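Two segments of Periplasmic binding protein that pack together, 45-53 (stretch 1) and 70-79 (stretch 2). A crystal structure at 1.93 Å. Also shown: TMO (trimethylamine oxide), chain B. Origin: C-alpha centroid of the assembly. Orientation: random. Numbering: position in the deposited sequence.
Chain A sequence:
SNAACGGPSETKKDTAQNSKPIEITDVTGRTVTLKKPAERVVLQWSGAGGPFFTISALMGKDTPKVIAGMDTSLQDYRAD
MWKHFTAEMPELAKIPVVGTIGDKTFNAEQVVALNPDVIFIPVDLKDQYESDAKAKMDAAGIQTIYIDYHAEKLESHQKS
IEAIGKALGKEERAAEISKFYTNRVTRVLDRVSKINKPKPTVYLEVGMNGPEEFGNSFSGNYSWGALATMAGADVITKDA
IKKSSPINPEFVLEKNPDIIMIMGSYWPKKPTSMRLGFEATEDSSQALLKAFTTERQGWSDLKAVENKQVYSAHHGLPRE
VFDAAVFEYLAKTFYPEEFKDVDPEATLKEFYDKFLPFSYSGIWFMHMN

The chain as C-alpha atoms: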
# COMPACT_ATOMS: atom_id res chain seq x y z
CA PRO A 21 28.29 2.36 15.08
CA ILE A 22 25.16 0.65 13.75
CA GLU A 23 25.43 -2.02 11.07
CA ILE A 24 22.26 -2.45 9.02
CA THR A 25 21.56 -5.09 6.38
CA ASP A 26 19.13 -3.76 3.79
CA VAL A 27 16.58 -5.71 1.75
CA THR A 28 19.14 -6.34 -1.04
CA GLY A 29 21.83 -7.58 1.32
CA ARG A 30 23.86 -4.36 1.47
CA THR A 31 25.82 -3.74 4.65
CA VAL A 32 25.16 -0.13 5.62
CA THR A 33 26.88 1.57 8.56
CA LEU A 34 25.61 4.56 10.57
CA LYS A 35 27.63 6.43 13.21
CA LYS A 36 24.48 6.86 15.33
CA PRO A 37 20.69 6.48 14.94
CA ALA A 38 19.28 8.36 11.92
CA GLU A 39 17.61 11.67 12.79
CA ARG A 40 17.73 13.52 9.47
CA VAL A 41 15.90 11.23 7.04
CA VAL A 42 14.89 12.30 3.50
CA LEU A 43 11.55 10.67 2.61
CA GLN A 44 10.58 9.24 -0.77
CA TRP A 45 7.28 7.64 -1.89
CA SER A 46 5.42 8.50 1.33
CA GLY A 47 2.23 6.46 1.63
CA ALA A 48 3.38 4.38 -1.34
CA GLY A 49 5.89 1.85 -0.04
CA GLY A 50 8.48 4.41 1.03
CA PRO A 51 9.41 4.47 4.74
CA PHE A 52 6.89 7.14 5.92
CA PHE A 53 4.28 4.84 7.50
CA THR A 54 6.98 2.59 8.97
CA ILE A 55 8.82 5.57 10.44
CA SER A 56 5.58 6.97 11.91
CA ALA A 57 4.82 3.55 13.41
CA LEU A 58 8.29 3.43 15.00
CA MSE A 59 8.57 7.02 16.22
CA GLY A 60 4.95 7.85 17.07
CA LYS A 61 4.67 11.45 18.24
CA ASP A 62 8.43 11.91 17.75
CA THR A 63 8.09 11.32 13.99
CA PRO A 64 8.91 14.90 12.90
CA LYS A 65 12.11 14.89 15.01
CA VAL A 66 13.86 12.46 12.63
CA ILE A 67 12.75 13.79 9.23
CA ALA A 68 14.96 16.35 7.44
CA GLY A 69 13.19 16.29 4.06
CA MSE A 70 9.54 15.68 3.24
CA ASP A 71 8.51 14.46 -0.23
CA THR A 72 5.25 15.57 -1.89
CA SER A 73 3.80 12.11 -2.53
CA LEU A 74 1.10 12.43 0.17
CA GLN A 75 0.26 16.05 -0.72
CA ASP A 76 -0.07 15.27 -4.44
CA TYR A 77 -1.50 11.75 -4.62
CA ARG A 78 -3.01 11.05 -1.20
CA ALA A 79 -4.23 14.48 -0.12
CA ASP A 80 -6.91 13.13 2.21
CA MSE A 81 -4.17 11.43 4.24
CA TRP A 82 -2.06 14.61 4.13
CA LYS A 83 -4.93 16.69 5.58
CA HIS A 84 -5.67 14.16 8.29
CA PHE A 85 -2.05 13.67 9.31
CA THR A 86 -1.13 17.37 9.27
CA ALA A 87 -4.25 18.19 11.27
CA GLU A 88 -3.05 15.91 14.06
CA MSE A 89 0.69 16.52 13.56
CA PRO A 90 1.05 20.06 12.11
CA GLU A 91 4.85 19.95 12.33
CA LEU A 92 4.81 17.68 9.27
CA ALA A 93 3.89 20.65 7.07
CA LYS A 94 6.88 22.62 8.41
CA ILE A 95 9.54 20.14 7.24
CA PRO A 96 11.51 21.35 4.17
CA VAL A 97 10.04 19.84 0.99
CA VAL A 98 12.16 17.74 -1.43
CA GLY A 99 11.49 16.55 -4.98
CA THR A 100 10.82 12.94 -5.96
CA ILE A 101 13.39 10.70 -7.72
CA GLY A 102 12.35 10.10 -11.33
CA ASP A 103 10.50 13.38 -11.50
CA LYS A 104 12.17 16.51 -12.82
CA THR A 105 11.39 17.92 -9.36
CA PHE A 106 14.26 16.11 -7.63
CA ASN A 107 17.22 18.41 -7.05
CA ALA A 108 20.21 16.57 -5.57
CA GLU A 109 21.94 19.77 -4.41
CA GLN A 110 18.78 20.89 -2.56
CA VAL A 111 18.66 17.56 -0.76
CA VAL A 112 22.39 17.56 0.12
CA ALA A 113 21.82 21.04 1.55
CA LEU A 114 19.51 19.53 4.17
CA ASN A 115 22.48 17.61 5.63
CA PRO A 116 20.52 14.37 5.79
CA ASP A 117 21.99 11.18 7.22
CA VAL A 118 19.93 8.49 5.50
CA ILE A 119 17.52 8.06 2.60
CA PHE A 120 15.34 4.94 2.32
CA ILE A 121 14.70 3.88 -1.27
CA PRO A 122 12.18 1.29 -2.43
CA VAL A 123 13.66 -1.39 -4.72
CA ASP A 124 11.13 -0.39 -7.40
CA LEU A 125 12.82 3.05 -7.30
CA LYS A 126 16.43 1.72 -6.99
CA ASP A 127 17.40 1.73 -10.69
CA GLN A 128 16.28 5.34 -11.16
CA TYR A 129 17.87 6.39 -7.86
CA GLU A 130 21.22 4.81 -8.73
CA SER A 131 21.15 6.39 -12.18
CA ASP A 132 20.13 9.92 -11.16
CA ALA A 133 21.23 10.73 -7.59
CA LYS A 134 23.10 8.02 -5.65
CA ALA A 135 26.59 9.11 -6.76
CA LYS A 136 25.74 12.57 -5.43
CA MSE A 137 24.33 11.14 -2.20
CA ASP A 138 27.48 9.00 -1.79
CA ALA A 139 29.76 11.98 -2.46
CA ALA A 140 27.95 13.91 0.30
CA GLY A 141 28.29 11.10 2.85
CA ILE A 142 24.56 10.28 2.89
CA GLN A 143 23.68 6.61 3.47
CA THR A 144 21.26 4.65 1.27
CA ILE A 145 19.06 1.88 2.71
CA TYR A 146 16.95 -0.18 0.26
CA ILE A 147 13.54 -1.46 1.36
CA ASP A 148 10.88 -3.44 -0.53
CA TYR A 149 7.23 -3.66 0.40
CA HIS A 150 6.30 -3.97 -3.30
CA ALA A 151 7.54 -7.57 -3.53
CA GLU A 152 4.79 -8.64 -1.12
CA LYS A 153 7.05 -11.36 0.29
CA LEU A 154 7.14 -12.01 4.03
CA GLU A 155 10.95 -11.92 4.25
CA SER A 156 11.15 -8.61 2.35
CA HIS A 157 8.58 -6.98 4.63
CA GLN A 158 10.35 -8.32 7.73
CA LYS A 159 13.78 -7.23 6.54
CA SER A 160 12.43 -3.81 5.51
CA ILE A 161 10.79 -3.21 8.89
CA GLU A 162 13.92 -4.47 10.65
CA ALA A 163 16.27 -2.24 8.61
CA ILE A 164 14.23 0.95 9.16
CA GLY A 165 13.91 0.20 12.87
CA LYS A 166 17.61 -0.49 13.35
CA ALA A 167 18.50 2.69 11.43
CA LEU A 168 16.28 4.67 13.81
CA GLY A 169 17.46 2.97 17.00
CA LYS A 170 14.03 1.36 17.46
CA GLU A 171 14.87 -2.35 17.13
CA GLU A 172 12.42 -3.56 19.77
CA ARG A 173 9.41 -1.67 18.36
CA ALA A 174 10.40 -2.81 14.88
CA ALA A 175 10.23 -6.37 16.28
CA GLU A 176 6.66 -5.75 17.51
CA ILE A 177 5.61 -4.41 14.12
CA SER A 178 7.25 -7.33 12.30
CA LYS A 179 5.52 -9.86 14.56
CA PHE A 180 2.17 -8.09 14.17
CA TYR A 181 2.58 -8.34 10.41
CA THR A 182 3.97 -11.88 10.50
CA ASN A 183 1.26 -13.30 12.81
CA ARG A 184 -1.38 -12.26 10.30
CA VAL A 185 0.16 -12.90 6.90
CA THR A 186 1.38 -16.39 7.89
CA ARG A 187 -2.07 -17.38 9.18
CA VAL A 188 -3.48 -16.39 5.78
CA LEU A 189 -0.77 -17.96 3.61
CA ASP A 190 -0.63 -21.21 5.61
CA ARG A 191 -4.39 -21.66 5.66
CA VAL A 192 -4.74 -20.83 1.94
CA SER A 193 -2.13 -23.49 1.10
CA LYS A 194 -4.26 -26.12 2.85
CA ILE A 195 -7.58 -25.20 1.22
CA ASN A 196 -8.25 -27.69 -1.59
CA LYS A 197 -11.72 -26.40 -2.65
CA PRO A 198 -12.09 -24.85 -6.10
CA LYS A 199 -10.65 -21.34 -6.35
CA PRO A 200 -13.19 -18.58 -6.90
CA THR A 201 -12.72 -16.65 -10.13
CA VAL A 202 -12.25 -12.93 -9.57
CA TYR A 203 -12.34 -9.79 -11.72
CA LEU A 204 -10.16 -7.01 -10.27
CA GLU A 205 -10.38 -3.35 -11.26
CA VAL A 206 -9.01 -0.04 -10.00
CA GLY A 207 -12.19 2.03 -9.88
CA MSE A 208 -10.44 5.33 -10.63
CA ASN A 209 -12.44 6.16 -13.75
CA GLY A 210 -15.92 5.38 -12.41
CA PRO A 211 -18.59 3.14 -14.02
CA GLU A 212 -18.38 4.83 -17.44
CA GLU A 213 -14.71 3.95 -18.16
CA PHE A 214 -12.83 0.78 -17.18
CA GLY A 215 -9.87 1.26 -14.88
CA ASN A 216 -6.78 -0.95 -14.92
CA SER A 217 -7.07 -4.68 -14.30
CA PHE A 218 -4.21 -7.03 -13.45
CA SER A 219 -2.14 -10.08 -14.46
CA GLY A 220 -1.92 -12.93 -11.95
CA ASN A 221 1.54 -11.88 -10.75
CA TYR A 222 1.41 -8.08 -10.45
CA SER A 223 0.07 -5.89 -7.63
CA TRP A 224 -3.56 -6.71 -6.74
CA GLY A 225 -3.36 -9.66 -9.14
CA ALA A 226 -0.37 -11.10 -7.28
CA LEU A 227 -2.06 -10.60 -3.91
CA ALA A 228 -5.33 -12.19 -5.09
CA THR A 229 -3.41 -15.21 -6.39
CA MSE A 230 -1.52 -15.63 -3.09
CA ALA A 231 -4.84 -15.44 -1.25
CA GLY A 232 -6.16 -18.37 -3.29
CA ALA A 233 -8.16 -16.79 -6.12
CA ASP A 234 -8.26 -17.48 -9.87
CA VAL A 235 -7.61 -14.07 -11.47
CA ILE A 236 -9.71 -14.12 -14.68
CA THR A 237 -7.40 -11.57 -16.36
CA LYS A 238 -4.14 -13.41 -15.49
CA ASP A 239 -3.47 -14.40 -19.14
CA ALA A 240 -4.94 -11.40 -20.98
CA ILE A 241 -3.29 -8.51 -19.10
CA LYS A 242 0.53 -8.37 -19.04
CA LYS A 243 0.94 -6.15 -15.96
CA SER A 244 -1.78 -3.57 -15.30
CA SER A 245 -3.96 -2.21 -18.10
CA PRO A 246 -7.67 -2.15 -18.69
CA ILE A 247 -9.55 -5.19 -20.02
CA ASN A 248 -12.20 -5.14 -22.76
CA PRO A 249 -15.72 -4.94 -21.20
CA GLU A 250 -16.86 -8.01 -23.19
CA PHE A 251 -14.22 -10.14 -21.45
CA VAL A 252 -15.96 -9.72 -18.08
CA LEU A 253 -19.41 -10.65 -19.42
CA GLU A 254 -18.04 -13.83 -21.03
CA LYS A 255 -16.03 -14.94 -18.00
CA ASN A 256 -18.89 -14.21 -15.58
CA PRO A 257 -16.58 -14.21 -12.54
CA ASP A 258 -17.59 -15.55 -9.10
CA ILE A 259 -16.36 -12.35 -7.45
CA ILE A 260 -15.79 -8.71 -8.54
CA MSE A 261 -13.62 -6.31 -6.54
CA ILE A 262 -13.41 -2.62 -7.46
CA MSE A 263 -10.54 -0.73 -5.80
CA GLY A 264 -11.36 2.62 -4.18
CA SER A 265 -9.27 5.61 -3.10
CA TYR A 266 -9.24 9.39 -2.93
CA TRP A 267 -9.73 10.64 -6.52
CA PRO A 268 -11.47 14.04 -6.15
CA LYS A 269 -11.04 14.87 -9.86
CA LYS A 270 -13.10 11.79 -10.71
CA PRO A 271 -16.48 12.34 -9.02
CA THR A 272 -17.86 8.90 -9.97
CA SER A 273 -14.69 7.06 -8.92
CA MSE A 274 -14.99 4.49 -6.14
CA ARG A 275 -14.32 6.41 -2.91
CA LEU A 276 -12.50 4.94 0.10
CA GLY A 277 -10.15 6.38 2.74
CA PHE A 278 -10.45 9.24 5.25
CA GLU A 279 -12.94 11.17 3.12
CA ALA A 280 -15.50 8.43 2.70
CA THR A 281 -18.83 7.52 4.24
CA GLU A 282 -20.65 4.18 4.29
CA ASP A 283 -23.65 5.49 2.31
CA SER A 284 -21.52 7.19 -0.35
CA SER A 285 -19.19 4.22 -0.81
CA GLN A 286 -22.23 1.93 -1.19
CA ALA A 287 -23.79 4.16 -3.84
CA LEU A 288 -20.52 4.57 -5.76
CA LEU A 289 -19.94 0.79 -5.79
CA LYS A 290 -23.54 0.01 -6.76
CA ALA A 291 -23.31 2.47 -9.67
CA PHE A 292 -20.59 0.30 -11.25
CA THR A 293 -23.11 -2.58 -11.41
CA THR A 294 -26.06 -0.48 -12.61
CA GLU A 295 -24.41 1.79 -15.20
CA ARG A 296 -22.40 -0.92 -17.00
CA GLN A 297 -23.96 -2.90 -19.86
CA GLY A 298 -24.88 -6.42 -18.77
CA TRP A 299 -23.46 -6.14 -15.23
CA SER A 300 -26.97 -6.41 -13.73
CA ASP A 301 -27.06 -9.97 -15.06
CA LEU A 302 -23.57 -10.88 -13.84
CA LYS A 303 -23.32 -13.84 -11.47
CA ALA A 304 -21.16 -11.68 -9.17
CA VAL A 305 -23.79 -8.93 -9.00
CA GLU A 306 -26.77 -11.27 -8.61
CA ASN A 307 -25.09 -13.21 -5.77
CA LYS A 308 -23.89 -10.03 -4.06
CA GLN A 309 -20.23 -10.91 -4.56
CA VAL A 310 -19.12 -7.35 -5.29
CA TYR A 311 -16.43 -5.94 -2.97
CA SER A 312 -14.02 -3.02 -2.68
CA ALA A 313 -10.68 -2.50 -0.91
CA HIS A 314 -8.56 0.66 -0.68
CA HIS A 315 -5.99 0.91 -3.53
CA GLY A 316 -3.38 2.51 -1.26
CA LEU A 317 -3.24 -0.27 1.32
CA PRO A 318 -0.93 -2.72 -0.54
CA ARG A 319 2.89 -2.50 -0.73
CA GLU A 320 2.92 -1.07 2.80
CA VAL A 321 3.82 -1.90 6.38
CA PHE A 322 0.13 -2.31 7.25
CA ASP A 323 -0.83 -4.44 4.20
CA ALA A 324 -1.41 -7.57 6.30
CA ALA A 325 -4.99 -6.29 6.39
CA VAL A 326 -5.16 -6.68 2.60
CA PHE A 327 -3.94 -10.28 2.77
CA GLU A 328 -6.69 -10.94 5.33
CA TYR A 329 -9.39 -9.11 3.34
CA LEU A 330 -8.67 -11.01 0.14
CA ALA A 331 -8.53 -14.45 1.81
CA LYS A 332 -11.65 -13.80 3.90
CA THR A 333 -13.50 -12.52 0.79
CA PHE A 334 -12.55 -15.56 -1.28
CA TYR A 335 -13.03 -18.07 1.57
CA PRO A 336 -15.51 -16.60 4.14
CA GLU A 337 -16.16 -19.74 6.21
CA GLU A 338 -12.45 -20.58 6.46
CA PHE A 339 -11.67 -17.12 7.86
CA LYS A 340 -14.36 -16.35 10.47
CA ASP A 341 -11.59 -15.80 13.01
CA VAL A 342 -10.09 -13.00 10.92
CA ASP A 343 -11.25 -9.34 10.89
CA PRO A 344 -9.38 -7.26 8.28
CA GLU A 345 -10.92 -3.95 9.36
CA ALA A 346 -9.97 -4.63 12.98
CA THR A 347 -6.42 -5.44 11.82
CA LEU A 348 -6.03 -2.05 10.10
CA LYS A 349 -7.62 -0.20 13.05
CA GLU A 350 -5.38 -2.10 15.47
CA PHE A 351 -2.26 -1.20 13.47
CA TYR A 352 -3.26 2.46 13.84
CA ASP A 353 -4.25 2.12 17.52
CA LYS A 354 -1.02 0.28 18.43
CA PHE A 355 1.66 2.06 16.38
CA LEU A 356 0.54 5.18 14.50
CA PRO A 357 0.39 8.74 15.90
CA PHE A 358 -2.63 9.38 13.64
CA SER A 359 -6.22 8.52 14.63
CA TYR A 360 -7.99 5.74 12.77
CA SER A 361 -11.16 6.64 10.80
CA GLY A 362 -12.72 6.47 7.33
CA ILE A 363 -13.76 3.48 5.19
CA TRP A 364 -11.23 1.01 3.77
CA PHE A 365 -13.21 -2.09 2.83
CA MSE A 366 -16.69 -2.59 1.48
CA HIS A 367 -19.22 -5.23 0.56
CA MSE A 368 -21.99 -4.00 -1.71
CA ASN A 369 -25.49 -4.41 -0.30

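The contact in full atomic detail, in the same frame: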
# COMPACT_ATOMS: atom_id res chain seq x y z
N TRP A 45 8.49 8.47 -1.72
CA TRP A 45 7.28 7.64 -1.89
C TRP A 45 6.44 7.47 -0.62
O TRP A 45 5.98 6.37 -0.31
CB TRP A 45 7.65 6.26 -2.46
CG TRP A 45 7.99 6.28 -3.92
CD1 TRP A 45 8.25 7.40 -4.69
CD2 TRP A 45 8.08 5.16 -4.81
NE1 TRP A 45 8.50 7.02 -6.00
CE2 TRP A 45 8.41 5.65 -6.09
CE3 TRP A 45 7.93 3.77 -4.64
CZ2 TRP A 45 8.57 4.81 -7.20
CZ3 TRP A 45 8.09 2.94 -5.74
CH2 TRP A 45 8.41 3.46 -7.01
N SER A 46 6.22 8.56 0.11
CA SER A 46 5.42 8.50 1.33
C SER A 46 3.99 8.01 1.05
O SER A 46 3.32 8.51 0.14
CB SER A 46 5.42 9.84 2.06
OG SER A 46 6.73 10.11 2.54
N GLY A 47 3.55 7.02 1.82
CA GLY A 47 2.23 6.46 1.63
C GLY A 47 2.18 5.51 0.45
O GLY A 47 1.09 5.03 0.09
N ALA A 48 3.33 5.23 -0.16
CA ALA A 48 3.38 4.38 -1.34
C ALA A 48 4.54 3.39 -1.30
O ALA A 48 5.19 3.13 -2.33
CB ALA A 48 3.45 5.23 -2.60
N GLY A 49 4.82 2.83 -0.13
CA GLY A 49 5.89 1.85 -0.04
C GLY A 49 7.24 2.44 0.31
O GLY A 49 8.22 1.70 0.50
N GLY A 50 7.32 3.77 0.42
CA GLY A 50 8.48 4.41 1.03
C GLY A 50 8.38 4.25 2.55
O GLY A 50 7.40 3.70 3.05
N PRO A 51 9.36 4.76 3.29
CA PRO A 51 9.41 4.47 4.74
C PRO A 51 8.41 5.24 5.61
O PRO A 51 8.28 4.89 6.78
CB PRO A 51 10.84 4.88 5.12
CG PRO A 51 11.15 6.00 4.16
CD PRO A 51 10.54 5.54 2.85
N PHE A 52 7.71 6.25 5.08
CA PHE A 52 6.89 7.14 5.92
C PHE A 52 6.02 6.44 6.97
O PHE A 52 6.09 6.76 8.17
CB PHE A 52 6.01 8.06 5.08
CG PHE A 52 5.06 8.89 5.91
CD1 PHE A 52 3.72 8.53 6.03
CD2 PHE A 52 5.52 10.01 6.60
CE1 PHE A 52 2.85 9.29 6.81
CE2 PHE A 52 4.65 10.77 7.38
CZ PHE A 52 3.31 10.40 7.48
N PHE A 53 5.17 5.51 6.55
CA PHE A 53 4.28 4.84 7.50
C PHE A 53 5.07 4.00 8.50
O PHE A 53 4.71 3.93 9.67
CB PHE A 53 3.26 3.98 6.79
CG PHE A 53 1.99 4.71 6.44
CD1 PHE A 53 1.58 4.82 5.12
CD2 PHE A 53 1.21 5.28 7.43
CE1 PHE A 53 0.42 5.50 4.79
CE2 PHE A 53 0.03 5.95 7.11
CZ PHE A 53 -0.36 6.06 5.79
N MSE A 70 10.86 16.25 3.47
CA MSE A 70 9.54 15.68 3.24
C MSE A 70 9.24 15.68 1.73
O MSE A 70 9.37 16.72 1.08
CB MSE A 70 8.50 16.53 3.99
CG MSE A 70 7.05 16.33 3.58
SE MSE A 70 6.36 14.54 4.02
CE MSE A 70 6.61 14.63 5.92
N ASP A 71 8.88 14.53 1.18
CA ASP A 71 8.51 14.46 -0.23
C ASP A 71 7.07 14.95 -0.39
O ASP A 71 6.40 15.24 0.61
CB ASP A 71 8.64 13.04 -0.78
CG ASP A 71 7.76 12.05 -0.05
OD1 ASP A 71 7.54 12.23 1.17
OD2 ASP A 71 7.27 11.09 -0.69
N THR A 72 6.58 15.03 -1.63
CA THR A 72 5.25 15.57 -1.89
C THR A 72 4.25 14.50 -2.31
O THR A 72 3.14 14.82 -2.77
CB THR A 72 5.27 16.64 -2.99
OG1 THR A 72 5.64 16.04 -4.23
CG2 THR A 72 6.27 17.72 -2.65
N SER A 73 4.64 13.24 -2.17
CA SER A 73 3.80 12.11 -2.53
C SER A 73 2.41 12.15 -1.87
O SER A 73 1.38 12.03 -2.55
CB SER A 73 4.53 10.80 -2.22
OG SER A 73 3.67 9.68 -2.30
N LEU A 74 2.38 12.35 -0.55
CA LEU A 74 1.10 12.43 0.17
C LEU A 74 0.30 13.64 -0.31
O LEU A 74 -0.88 13.50 -0.70
CB LEU A 74 1.31 12.50 1.69
CG LEU A 74 1.95 11.30 2.39
CD1 LEU A 74 2.18 11.59 3.87
CD2 LEU A 74 1.08 10.05 2.24
N GLN A 75 0.93 14.81 -0.29
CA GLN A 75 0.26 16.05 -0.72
C GLN A 75 -0.36 15.95 -2.12
O GLN A 75 -1.46 16.46 -2.36
CB GLN A 75 1.25 17.23 -0.69
CG GLN A 75 1.89 17.51 0.67
CD GLN A 75 3.18 16.73 0.92
OE1 GLN A 75 3.23 15.51 0.76
NE2 GLN A 75 4.23 17.45 1.31
N ASP A 76 0.34 15.30 -3.04
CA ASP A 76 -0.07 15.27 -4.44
C ASP A 76 -1.00 14.11 -4.80
O ASP A 76 -1.88 14.27 -5.64
CB ASP A 76 1.17 15.23 -5.35
CG ASP A 76 1.99 16.50 -5.28
OD1 ASP A 76 1.51 17.51 -4.70
OD2 ASP A 76 3.13 16.50 -5.81
N TYR A 77 -0.82 12.96 -4.17
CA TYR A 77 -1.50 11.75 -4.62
C TYR A 77 -2.37 11.11 -3.55
O TYR A 77 -3.12 10.18 -3.84
CB TYR A 77 -0.48 10.73 -5.13
CG TYR A 77 0.38 11.26 -6.25
CD1 TYR A 77 -0.19 11.69 -7.44
CD2 TYR A 77 1.77 11.32 -6.12
CE1 TYR A 77 0.58 12.18 -8.47
CE2 TYR A 77 2.56 11.80 -7.15
CZ TYR A 77 1.96 12.23 -8.33
OH TYR A 77 2.74 12.71 -9.35
N ARG A 78 -2.24 11.58 -2.32
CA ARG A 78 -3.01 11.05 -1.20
C ARG A 78 -3.41 12.20 -0.28
O ARG A 78 -3.16 12.16 0.92
CB ARG A 78 -2.19 9.98 -0.46
CG ARG A 78 -2.02 8.68 -1.25
CD ARG A 78 -0.72 7.95 -0.95
NE ARG A 78 0.37 8.37 -1.83
CZ ARG A 78 0.60 7.87 -3.05
NH1 ARG A 78 1.62 8.31 -3.77
NH2 ARG A 78 -0.19 6.92 -3.54
N ALA A 79 -4.03 13.23 -0.85
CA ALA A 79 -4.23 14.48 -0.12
C ALA A 79 -5.14 14.31 1.10
O ALA A 79 -5.04 15.07 2.07
CB ALA A 79 -4.76 15.58 -1.03
CAA TMO B . 2.61 6.95 -6.90
NAC TMO B . 4.06 7.05 -6.69
CAD TMO B . 4.62 8.10 -7.56
CAB TMO B . 4.33 7.44 -5.30
OAE TMO B . 4.60 5.94 -6.94
O HOH W 1 8.08 10.74 -3.32

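The contact is small and mostly polar at its centre, where a tight turn in stretch 1 lies against the start of a short helix in stretch 2. W45 opens the type II turn that runs to A48, and its side chain points away from stretch 2, so it contributes through its backbone. Its N gives its proton to water 1 at 2.8 Å from the water O, and the same water donates to D71 OD2, also 2.8 Å from the water O. The water therefore ties the main chain of W45 to the carboxylate. W45 O closes the turn by accepting from A48 N at 2.9 Å and is also reached by G50 N at 3.0 Å, while the indole turns one face to OAE of trimethylamine oxide.

S46 is the hub. D71 grips it with both carboxylate oxygens: S46 N donates to D71 OD2 at 2.9 Å, almost perfectly straight at 178°, and S46 OG donates to D71 OD1 at 2.7 Å. Aspartate suits this place because its two oxygens can serve an amide and a hydroxyl side by side, and serine because its hydroxyl sits one carbon from the backbone. The carbonyl is used as well, since S73 OG donates to S46 O at 2.7 Å. That same S73 OG accepts from R78 NH1 at 2.9 Å, so a single hydroxyl links the turn to the arginine and helps hold the long side chain back across the turn.

G47 has a positive phi (78°), which by itself favours glycine, and the packing adds a second reason: a CB here would point toward stretch 2 and lie only 2.6 Å from L74 CD2, a clash. Without one, the turn can settle close, with G47 CA 3.8 Å from L74 CD2. A48 follows with a methyl small enough to fit beneath the R78 guanidinium; A48 CB is 3.8 Å from R78 NH1 and lies over one face of the planar group. Both residues also approach the ligand, A48 CB at 3.6 Å and R78 NH1 at 3.2 Å from TMO CAB.

From G49 to P51 the chain leaves stretch 2. G49 adopts backbone angles that call for glycine, and at G50 a CB would collide with W45 O. Contact resumes at F52, whose trans chi1 (174°) accompanies a ring that offers one face to L74. The methyl L74 CD1 sits 4.0 Å from the centroid of the F52 ring, 18° off its normal, a CH-pi contact that adds a buried apolar patch to the polar centre.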